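Local coordinates for protein cellulosomal scaffoldin (Bacteroides cellulosolvens, PDB 1TYJ) that probably binds a type-II dockerin module, acting as one of the cohesin modules through which the scaffoldin builds the cellulosome, at residues Gly1-Asn9 with Thr19-Ile27; Tyr39-Thr49 with Thr114-Pro122. All coordinates share one frame; numbering follows the deposited sequence.

Contact 1: Gly1-Asn9 with Thr19-Ile27. With EDO (1,2-ethanediol), chain B.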
loop_
_atom_site.group_PDB
_atom_site.type_symbol
_atom_site.label_atom_id
_atom_site.label_comp_id
_atom_site.label_asym_id
_atom_site.label_seq_id
_atom_site.Cartn_x
_atom_site.Cartn_y
_atom_site.Cartn_z
ATOM N N GLY A 1 12.005 7.036 -9.916
ATOM C CA GLY A 1 11.190 5.773 -9.702
ATOM C C GLY A 1 9.735 6.097 -9.459
ATOM O O GLY A 1 9.278 7.227 -9.669
ATOM N N SER A 2 8.972 5.103 -9.019
ATOM C CA SER A 2 7.544 5.321 -8.841
ATOM C C SER A 2 6.983 4.404 -7.776
ATOM O O SER A 2 7.571 3.382 -7.475
ATOM C CB SER A 2 6.732 5.043 -10.125
ATOM O OG SER A 2 7.061 3.807 -10.701
ATOM N N VAL A 3 5.856 4.813 -7.208
ATOM C CA VAL A 3 4.952 3.892 -6.516
ATOM C C VAL A 3 3.842 3.657 -7.519
ATOM O O VAL A 3 3.316 4.617 -8.126
ATOM C CB VAL A 3 4.394 4.531 -5.228
ATOM C CG1 VAL A 3 3.280 3.643 -4.642
ATOM C CG2 VAL A 3 5.515 4.776 -4.227
ATOM N N LEU A 4 3.492 2.394 -7.749
ATOM C CA LEU A 4 2.425 2.129 -8.709
ATOM C C LEU A 4 1.696 0.862 -8.346
ATOM O O LEU A 4 2.189 0.073 -7.521
ATOM C CB LEU A 4 2.977 2.059 -10.128
ATOM C CG LEU A 4 3.841 0.857 -10.494
ATOM C CD1 LEU A 4 4.132 0.886 -12.006
ATOM C CD2 LEU A 4 5.142 0.795 -9.746
ATOM N N THR A 5 0.522 0.679 -8.942
ATOM C CA THR A 5 -0.377 -0.404 -8.496
ATOM C C THR A 5 -0.957 -1.232 -9.614
ATOM O O THR A 5 -0.913 -0.838 -10.781
ATOM C CB THR A 5 -1.535 0.153 -7.624
ATOM O OG1 THR A 5 -2.444 0.965 -8.414
ATOM C CG2 THR A 5 -0.973 0.996 -6.481
ATOM N N ALA A 6 -1.513 -2.380 -9.231
ATOM C CA ALA A 6 -2.200 -3.270 -10.179
ATOM C C ALA A 6 -3.460 -3.736 -9.495
ATOM O O ALA A 6 -3.475 -3.974 -8.266
ATOM C CB ALA A 6 -1.343 -4.471 -10.527
ATOM N N ILE A 7 -4.514 -3.851 -10.298
ATOM C CA ILE A 7 -5.816 -4.356 -9.842
ATOM C C ILE A 7 -6.044 -5.736 -10.471
ATOM O O ILE A 7 -5.891 -5.899 -11.686
ATOM C CB ILE A 7 -6.942 -3.354 -10.226
ATOM C CG1 ILE A 7 -6.722 -2.036 -9.491
ATOM C CG2 ILE A 7 -8.309 -3.949 -9.910
ATOM C CD1 ILE A 7 -7.684 -0.918 -9.934
ATOM N N ASP A 8 -6.401 -6.740 -9.659
ATOM C CA ASP A 8 -6.499 -8.113 -10.205
ATOM C C ASP A 8 -7.694 -8.284 -11.111
ATOM O O ASP A 8 -7.561 -8.857 -12.200
ATOM C CB ASP A 8 -6.445 -9.206 -9.128
ATOM C CG ASP A 8 -7.482 -9.038 -8.003
ATOM O OD1 ASP A 8 -8.222 -8.037 -7.927
ATOM O OD2 ASP A 8 -7.519 -9.971 -7.159
ATOM N N ASN A 9 -8.844 -7.778 -10.669
ATOM C CA ASN A 9 -10.030 -7.815 -11.528
ATOM C C ASN A 9 -10.885 -6.554 -11.385
ATOM O O ASN A 9 -11.341 -6.215 -10.298
ATOM C CB ASN A 9 -10.800 -9.126 -11.364
ATOM C CG ASN A 9 -10.696 -9.702 -9.949
ATOM O OD1 ASN A 9 -10.144 -10.781 -9.762
ATOM N ND2 ASN A 9 -11.221 -8.971 -8.948
ATOM N N THR A 19 -8.300 -6.925 -5.279
ATOM C CA THR A 19 -7.027 -6.657 -4.609
ATOM C C THR A 19 -6.200 -5.590 -5.328
ATOM O O THR A 19 -6.008 -5.667 -6.554
ATOM C CB THR A 19 -6.258 -7.964 -4.446
ATOM O OG1 THR A 19 -7.059 -8.863 -3.666
ATOM C CG2 THR A 19 -4.884 -7.764 -3.765
ATOM N N LEU A 20 -5.758 -4.593 -4.560
ATOM C CA LEU A 20 -4.781 -3.615 -5.012
ATOM C C LEU A 20 -3.391 -4.127 -4.613
ATOM O O LEU A 20 -3.070 -4.195 -3.419
ATOM C CB LEU A 20 -5.043 -2.290 -4.291
ATOM C CG LEU A 20 -4.204 -1.077 -4.757
ATOM C CD1 LEU A 20 -4.642 -0.672 -6.186
ATOM C CD2 LEU A 20 -4.338 0.115 -3.800
ATOM N N THR A 21 -2.571 -4.488 -5.598
ATOM C CA THR A 21 -1.189 -4.825 -5.323
ATOM C C THR A 21 -0.384 -3.530 -5.486
ATOM O O THR A 21 -0.545 -2.799 -6.495
ATOM C CB THR A 21 -0.706 -5.898 -6.287
ATOM O OG1 THR A 21 -1.416 -7.128 -6.044
ATOM C CG2 THR A 21 0.801 -6.146 -6.100
ATOM N N ILE A 22 0.440 -3.217 -4.476
ATOM C CA ILE A 22 1.179 -1.937 -4.464
ATOM C C ILE A 22 2.635 -2.260 -4.667
ATOM O O ILE A 22 3.213 -3.055 -3.906
ATOM C CB ILE A 22 1.010 -1.176 -3.146
ATOM C CG1 ILE A 22 -0.488 -0.911 -2.842
ATOM C CG2 ILE A 22 1.852 0.136 -3.168
ATOM C CD1 ILE A 22 -0.758 -0.462 -1.409
ATOM N N ASN A 23 3.196 -1.682 -5.729
ATOM C CA ASN A 23 4.595 -1.903 -6.131
ATOM C C ASN A 23 5.443 -0.646 -5.966
ATOM O O ASN A 23 4.927 0.480 -5.977
ATOM C CB ASN A 23 4.633 -2.340 -7.618
ATOM C CG ASN A 23 3.725 -3.550 -7.879
ATOM O OD1 ASN A 23 3.862 -4.559 -7.229
ATOM N ND2 ASN A 23 2.760 -3.413 -8.812
ATOM N N VAL A 24 6.753 -0.834 -5.817
ATOM C CA VAL A 24 7.680 0.260 -6.052
ATOM C C VAL A 24 8.476 -0.120 -7.307
ATOM O O VAL A 24 8.613 -1.305 -7.626
ATOM C CB VAL A 24 8.616 0.530 -4.862
ATOM C CG1 VAL A 24 7.815 0.980 -3.683
ATOM C CG2 VAL A 24 9.402 -0.713 -4.472
ATOM N N ASP A 25 9.033 0.878 -7.987
ATOM C CA ASP A 25 9.894 0.589 -9.142
ATOM C C ASP A 25 11.038 1.614 -9.152
ATOM O O ASP A 25 10.798 2.806 -8.968
ATOM C CB ASP A 25 9.071 0.698 -10.419
ATOM C CG ASP A 25 9.869 0.365 -11.642
ATOM O OD1 ASP A 25 9.931 1.218 -12.540
ATOM O OD2 ASP A 25 10.468 -0.730 -11.692
ATOM N N LYS A 26 12.267 1.140 -9.370
ATOM C CA LYS A 26 13.437 2.017 -9.487
ATOM C C LYS A 26 13.607 2.891 -8.231
ATOM O O LYS A 26 13.990 4.060 -8.314
ATOM C CB LYS A 26 13.380 2.885 -10.761
ATOM C CG LYS A 26 13.356 2.097 -12.064
ATOM C CD LYS A 26 13.275 3.037 -13.258
ATOM C CE LYS A 26 13.208 2.254 -14.548
ATOM N NZ LYS A 26 13.030 3.203 -15.719
ATOM N N ILE A 27 13.324 2.312 -7.067
ATOM C CA ILE A 27 13.568 3.020 -5.809
ATOM C C ILE A 27 14.877 2.486 -5.271
ATOM O O ILE A 27 14.951 1.364 -4.699
ATOM C CB ILE A 27 12.402 2.826 -4.824
ATOM C CG1 ILE A 27 11.066 3.328 -5.441
ATOM C CG2 ILE A 27 12.708 3.544 -3.475
ATOM C CD1 ILE A 27 11.011 4.768 -5.893
HETATM C C1 EDO B . 13.847 7.121 -6.340
HETATM O O1 EDO B . 13.424 6.389 -7.493
HETATM C C2 EDO B . 15.332 7.375 -6.508
HETATM O O2 EDO B . 15.973 6.094 -6.600
HETATM O O HOH W 1 9.399 3.947 -12.133
HETATM O O HOH W 2 -8.937 -10.207 -5.046
#
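V3 and I22 lie side by side on the buried face of an antiparallel strand pair, V3 CG1 4.1 Å from I22 CG2. The closest approach of side-chain carbons is at T5, where L20 CD1 comes within 3.5 Å of T5 CB. L20 holds its CG anti to the backbone N (chi1 -173°), and its end leans across to the neighbouring strand. I7 CG1 meets the same methyl. Backbone bonds pair S2 with D25, L4 with N23 and A6 with T21, two to each pair.

The other face, with L4, A6, T21, N23 and D25 beside a buried S2, is more open to solvent and more polar. L4 CD2 lies 3.8 Å from N23 CB. D25 OD2 is hydrogen-bonded to T107 OG1. At the far end D8 OD1 is gripped by two backbone N-H groups, from opposite faces of the carboxylate. T19 N is 2.9 Å from D8 OD1, in a nearly straight bond, and N9 N is the second donor. T19 OG1, also hydrogen-bonded to T114 OG1, shares a water with D8 OD2. At the chain start, an ethanediol probably from the crystallisation liquor links G1 N to K26 O.

The pair belongs to one sheet of the cohesin beta sandwich. Strand 2-7 also runs parallel to strand 160-161, and strand 19-25 is flanked by strand 108-117. V3, T5, I7 and L20 pack on strand 126-131, and I22 on strand 30-38, both of the facing sheet.

Contact 2: Tyr39-Thr49 with Thr114-Pro122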
loop_
_atom_site.group_PDB
_atom_site.type_symbol
_atom_site.label_atom_id
_atom_site.label_comp_id
_atom_site.label_asym_id
_atom_site.label_seq_id
_atom_site.Cartn_x
_atom_site.Cartn_y
_atom_site.Cartn_z
ATOM N N TYR A 39 -10.115 5.295 0.711
ATOM C CA TYR A 39 -11.030 4.540 -0.128
ATOM C C TYR A 39 -12.445 4.965 0.221
ATOM O O TYR A 39 -12.675 5.642 1.236
ATOM C CB TYR A 39 -10.830 3.005 0.066
ATOM C CG TYR A 39 -11.178 2.549 1.489
ATOM C CD1 TYR A 39 -12.444 2.032 1.769
ATOM C CD2 TYR A 39 -10.232 2.646 2.551
ATOM C CE1 TYR A 39 -12.811 1.653 3.066
ATOM C CE2 TYR A 39 -10.581 2.311 3.826
ATOM C CZ TYR A 39 -11.860 1.783 4.081
ATOM O OH TYR A 39 -12.208 1.424 5.350
ATOM N N ASN A 40 -13.387 4.584 -0.633
ATOM C CA ASN A 40 -14.778 4.981 -0.444
ATOM C C ASN A 40 -15.544 3.953 0.384
ATOM O O ASN A 40 -15.840 2.872 -0.104
ATOM C CB ASN A 40 -15.459 5.195 -1.799
ATOM C CG ASN A 40 -16.834 5.809 -1.659
ATOM O OD1 ASN A 40 -17.497 5.658 -0.620
ATOM N ND2 ASN A 40 -17.265 6.571 -2.698
ATOM N N THR A 41 -15.873 4.311 1.636
ATOM C CA THR A 41 -16.551 3.378 2.553
ATOM C C THR A 41 -17.984 3.003 2.142
ATOM O O THR A 41 -18.558 2.059 2.684
ATOM C CB THR A 41 -16.611 3.934 4.005
ATOM O OG1 THR A 41 -17.414 5.120 4.031
ATOM C CG2 THR A 41 -15.223 4.236 4.550
ATOM N N THR A 42 -18.567 3.731 1.196
ATOM C CA THR A 42 -19.890 3.380 0.671
ATOM C C THR A 42 -19.828 2.075 -0.126
ATOM O O THR A 42 -20.774 1.288 -0.097
ATOM C CB THR A 42 -20.410 4.522 -0.210
ATOM O OG1 THR A 42 -20.532 5.693 0.603
ATOM C CG2 THR A 42 -21.777 4.200 -0.862
ATOM N N TYR A 43 -18.713 1.830 -0.825
ATOM C CA TYR A 43 -18.648 0.714 -1.768
ATOM C C TYR A 43 -17.728 -0.406 -1.364
ATOM O O TYR A 43 -17.888 -1.520 -1.853
ATOM C CB TYR A 43 -18.226 1.203 -3.162
ATOM C CG TYR A 43 -19.213 2.216 -3.711
ATOM C CD1 TYR A 43 -18.940 3.589 -3.664
ATOM C CD2 TYR A 43 -20.441 1.786 -4.238
ATOM C CE1 TYR A 43 -19.878 4.527 -4.161
ATOM C CE2 TYR A 43 -21.364 2.701 -4.717
ATOM C CZ TYR A 43 -21.077 4.059 -4.671
ATOM O OH TYR A 43 -22.001 4.955 -5.159
ATOM N N LEU A 44 -16.740 -0.096 -0.520
ATOM C CA LEU A 44 -15.620 -1.026 -0.265
ATOM C C LEU A 44 -15.355 -1.212 1.222
ATOM O O LEU A 44 -15.419 -0.260 2.010
ATOM C CB LEU A 44 -14.328 -0.483 -0.923
ATOM C CG LEU A 44 -14.405 -0.405 -2.453
ATOM C CD1 LEU A 44 -13.237 0.405 -2.927
ATOM C CD2 LEU A 44 -14.345 -1.829 -3.096
ATOM N N GLN A 45 -14.991 -2.440 1.566
ATOM C CA GLN A 45 -14.617 -2.814 2.928
ATOM C C GLN A 45 -13.295 -3.585 2.913
ATOM O O GLN A 45 -13.225 -4.720 2.400
ATOM C CB GLN A 45 -15.736 -3.661 3.536
ATOM C CG GLN A 45 -15.448 -4.100 4.969
ATOM C CD GLN A 45 -16.584 -4.895 5.568
ATOM O OE1 GLN A 45 -17.075 -4.552 6.634
ATOM N NE2 GLN A 45 -16.979 -5.968 4.905
ATOM N N PRO A 46 -12.216 -2.986 3.477
ATOM C CA PRO A 46 -10.942 -3.713 3.484
ATOM C C PRO A 46 -11.101 -5.082 4.160
ATOM O O PRO A 46 -11.736 -5.176 5.213
ATOM C CB PRO A 46 -10.007 -2.799 4.301
ATOM C CG PRO A 46 -10.624 -1.383 4.121
ATOM C CD PRO A 46 -12.117 -1.657 4.119
ATOM N N TRP A 47 -10.480 -6.108 3.575
ATOM C CA TRP A 47 -10.762 -7.501 3.928
ATOM C C TRP A 47 -9.492 -8.261 4.149
ATOM O O TRP A 47 -8.621 -8.292 3.285
ATOM C CB TRP A 47 -11.575 -8.160 2.801
ATOM C CG TRP A 47 -12.246 -9.412 3.308
ATOM C CD1 TRP A 47 -11.813 -10.688 3.162
ATOM C CD2 TRP A 47 -13.442 -9.454 4.059
ATOM N NE1 TRP A 47 -12.696 -11.542 3.778
ATOM C CE2 TRP A 47 -13.710 -10.810 4.338
ATOM C CE3 TRP A 47 -14.335 -8.474 4.505
ATOM C CZ2 TRP A 47 -14.833 -11.219 5.074
ATOM C CZ3 TRP A 47 -15.455 -8.873 5.256
ATOM C CH2 TRP A 47 -15.693 -10.244 5.521
ATOM N N ASP A 48 -9.405 -8.873 5.330
ATOM C CA ASP A 48 -8.264 -9.708 5.687
ATOM C C ASP A 48 -8.475 -11.103 5.113
ATOM O O ASP A 48 -9.358 -11.842 5.566
ATOM C CB ASP A 48 -8.160 -9.744 7.207
ATOM C CG ASP A 48 -7.028 -10.618 7.707
ATOM O OD1 ASP A 48 -6.664 -10.406 8.880
ATOM O OD2 ASP A 48 -6.526 -11.501 6.965
ATOM N N THR A 49 -7.670 -11.451 4.112
ATOM C CA THR A 49 -7.868 -12.709 3.372
ATOM C C THR A 49 -7.295 -13.915 4.107
ATOM O O THR A 49 -7.644 -15.064 3.790
ATOM C CB THR A 49 -7.246 -12.651 1.953
ATOM O OG1 THR A 49 -5.902 -12.173 2.067
ATOM C CG2 THR A 49 -8.072 -11.712 1.057
ATOM N N THR A 114 -6.782 -6.103 -0.070
ATOM C CA THR A 114 -8.009 -6.625 -0.670
ATOM C C THR A 114 -9.188 -5.904 -0.042
ATOM O O THR A 114 -9.199 -5.640 1.179
ATOM C CB THR A 114 -8.116 -8.159 -0.403
ATOM O OG1 THR A 114 -6.976 -8.819 -0.980
ATOM C CG2 THR A 114 -9.387 -8.783 -0.996
ATOM N N PHE A 115 -10.190 -5.608 -0.885
ATOM C CA PHE A 115 -11.449 -5.010 -0.472
ATOM C C PHE A 115 -12.602 -5.926 -0.876
ATOM O O PHE A 115 -12.555 -6.538 -1.955
ATOM C CB PHE A 115 -11.668 -3.686 -1.205
ATOM C CG PHE A 115 -10.614 -2.650 -0.955
ATOM C CD1 PHE A 115 -9.478 -2.565 -1.762
ATOM C CD2 PHE A 115 -10.791 -1.693 0.052
ATOM C CE1 PHE A 115 -8.505 -1.551 -1.538
ATOM C CE2 PHE A 115 -9.831 -0.711 0.275
ATOM C CZ PHE A 115 -8.703 -0.633 -0.528
ATOM N N LYS A 116 -13.604 -6.051 -0.008
ATOM C CA LYS A 116 -14.857 -6.691 -0.388
ATOM C C LYS A 116 -15.774 -5.591 -0.895
ATOM O O LYS A 116 -15.879 -4.515 -0.296
ATOM C CB LYS A 116 -15.489 -7.478 0.783
ATOM C CG LYS A 116 -16.889 -8.039 0.474
ATOM C CD LYS A 116 -17.585 -8.628 1.703
ATOM C CE LYS A 116 -16.993 -9.966 2.093
ATOM N NZ LYS A 116 -17.848 -10.645 3.147
ATOM N N VAL A 117 -16.432 -5.864 -2.012
ATOM C CA VAL A 117 -17.402 -4.913 -2.567
ATOM C C VAL A 117 -18.720 -5.065 -1.818
ATOM O O VAL A 117 -19.298 -6.158 -1.798
ATOM C CB VAL A 117 -17.604 -5.171 -4.070
ATOM C CG1 VAL A 117 -18.658 -4.218 -4.613
ATOM C CG2 VAL A 117 -16.242 -5.067 -4.801
ATOM N N ILE A 118 -19.157 -3.969 -1.203
ATOM C CA ILE A 118 -20.363 -3.974 -0.334
ATOM C C ILE A 118 -21.588 -3.238 -0.879
ATOM O O ILE A 118 -22.650 -3.289 -0.264
ATOM C CB ILE A 118 -20.055 -3.500 1.106
ATOM C CG1 ILE A 118 -19.531 -2.057 1.098
ATOM C CG2 ILE A 118 -19.056 -4.468 1.738
ATOM C CD1 ILE A 118 -19.700 -1.309 2.417
ATOM N N LYS A 119 -21.433 -2.574 -2.029
ATOM C CA LYS A 119 -22.562 -1.953 -2.704
ATOM C C LYS A 119 -22.247 -1.939 -4.178
ATOM O O LYS A 119 -21.080 -1.791 -4.541
ATOM C CB LYS A 119 -22.765 -0.524 -2.213
ATOM C CG LYS A 119 -24.011 0.181 -2.751
ATOM C CD LYS A 119 -24.123 1.516 -2.071
ATOM C CE LYS A 119 -25.165 2.408 -2.705
ATOM N NZ LYS A 119 -26.457 1.957 -2.268
ATOM N N GLU A 120 -23.273 -2.082 -5.026
ATOM C CA GLU A 120 -23.080 -2.052 -6.473
ATOM C C GLU A 120 -22.286 -0.821 -6.941
ATOM O O GLU A 120 -22.612 0.320 -6.602
ATOM C CB GLU A 120 -24.435 -2.127 -7.176
ATOM C CG GLU A 120 -24.332 -2.185 -8.710
ATOM C CD GLU A 120 -25.689 -2.191 -9.399
ATOM O OE1 GLU A 120 -26.687 -2.669 -8.802
ATOM O OE2 GLU A 120 -25.759 -1.729 -10.559
ATOM N N ILE A 121 -21.223 -1.078 -7.700
ATOM C CA ILE A 121 -20.403 0.037 -8.239
ATOM C C ILE A 121 -21.187 0.754 -9.336
ATOM O O ILE A 121 -21.783 0.112 -10.190
ATOM C CB ILE A 121 -19.067 -0.491 -8.822
ATOM C CG1 ILE A 121 -18.329 -1.392 -7.800
ATOM C CG2 ILE A 121 -18.184 0.670 -9.363
ATOM C CD1 ILE A 121 -18.064 -0.729 -6.426
ATOM N N PRO A 122 -21.175 2.100 -9.315
ATOM C CA PRO A 122 -21.861 2.891 -10.357
ATOM C C PRO A 122 -21.262 2.587 -11.739
ATOM O O PRO A 122 -20.072 2.277 -11.840
ATOM C CB PRO A 122 -21.523 4.323 -9.978
ATOM C CG PRO A 122 -21.018 4.288 -8.571
ATOM C CD PRO A 122 -20.488 2.927 -8.310
HETATM O O HOH W 3 -18.962 -8.806 4.851
HETATM O O HOH W 4 -6.073 -7.253 2.554
#
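The W47 ring carries K116 over one face. K116 CE sits 3.6 Å from the centroid of the six-membered ring, a CH-pi contact, and K116 NZ makes a cation-pi contact there. A bend at chi3 (-74°) turns the lysine chain onto the ring. W47 NE1 is hydrogen-bonded to D52. An alanine in place of W47 would probably leave the K116 ammonium without its aromatic partner and D52 without that donor. The Y43 ring has T42 CG2 over one face, while K119 O lies at its edge, in plane. P122 CD makes an off-centre CH-pi contact with Y43. F115 CE2 lies over one face of the Y39 ring, 3.7 Å from Y39 CG, with the planes at 53°.

W47, K116 and F115 stand on an antiparallel pairing of strands 44-48 and 114-117 in the cohesin beta sandwich; Y39 and Y43 precede it. Two backbone bonds join Q45 and K116, and W47 N donates to T114 O. Beyond the strand end, I118 N gives a straight 2.8 Å bond to Y43 O, meeting it from above the carbonyl plane. N40 OD1 accepts from T42 N in an Asx turn. On the buried side L44 CD2 reaches F115 CB at 3.8 Å, and both side chains touch L128 of strand 126-131.

How the contacts relate
Contact 1 closes before contact 2 opens along the chain, and their centres are about 19 Å apart. Both belong to the same sheet of the sandwich. Strand 108-117 joins them: it pairs with strand 17-25 of contact 1 on one side and with strand 44-48 of contact 2 on the other. The contacts touch where T19 OG1 lies 2.7 Å from T114 OG1, a probable hydrogen bond. Both also pack on L128 of strand 126-131 in the facing sheet. Strand 108-117 thus ties the N-terminal strand pair to strand 44-48 in one sheet of a single cohesin domain. Contact 2 lies farther from the centre of the chain than contact 1.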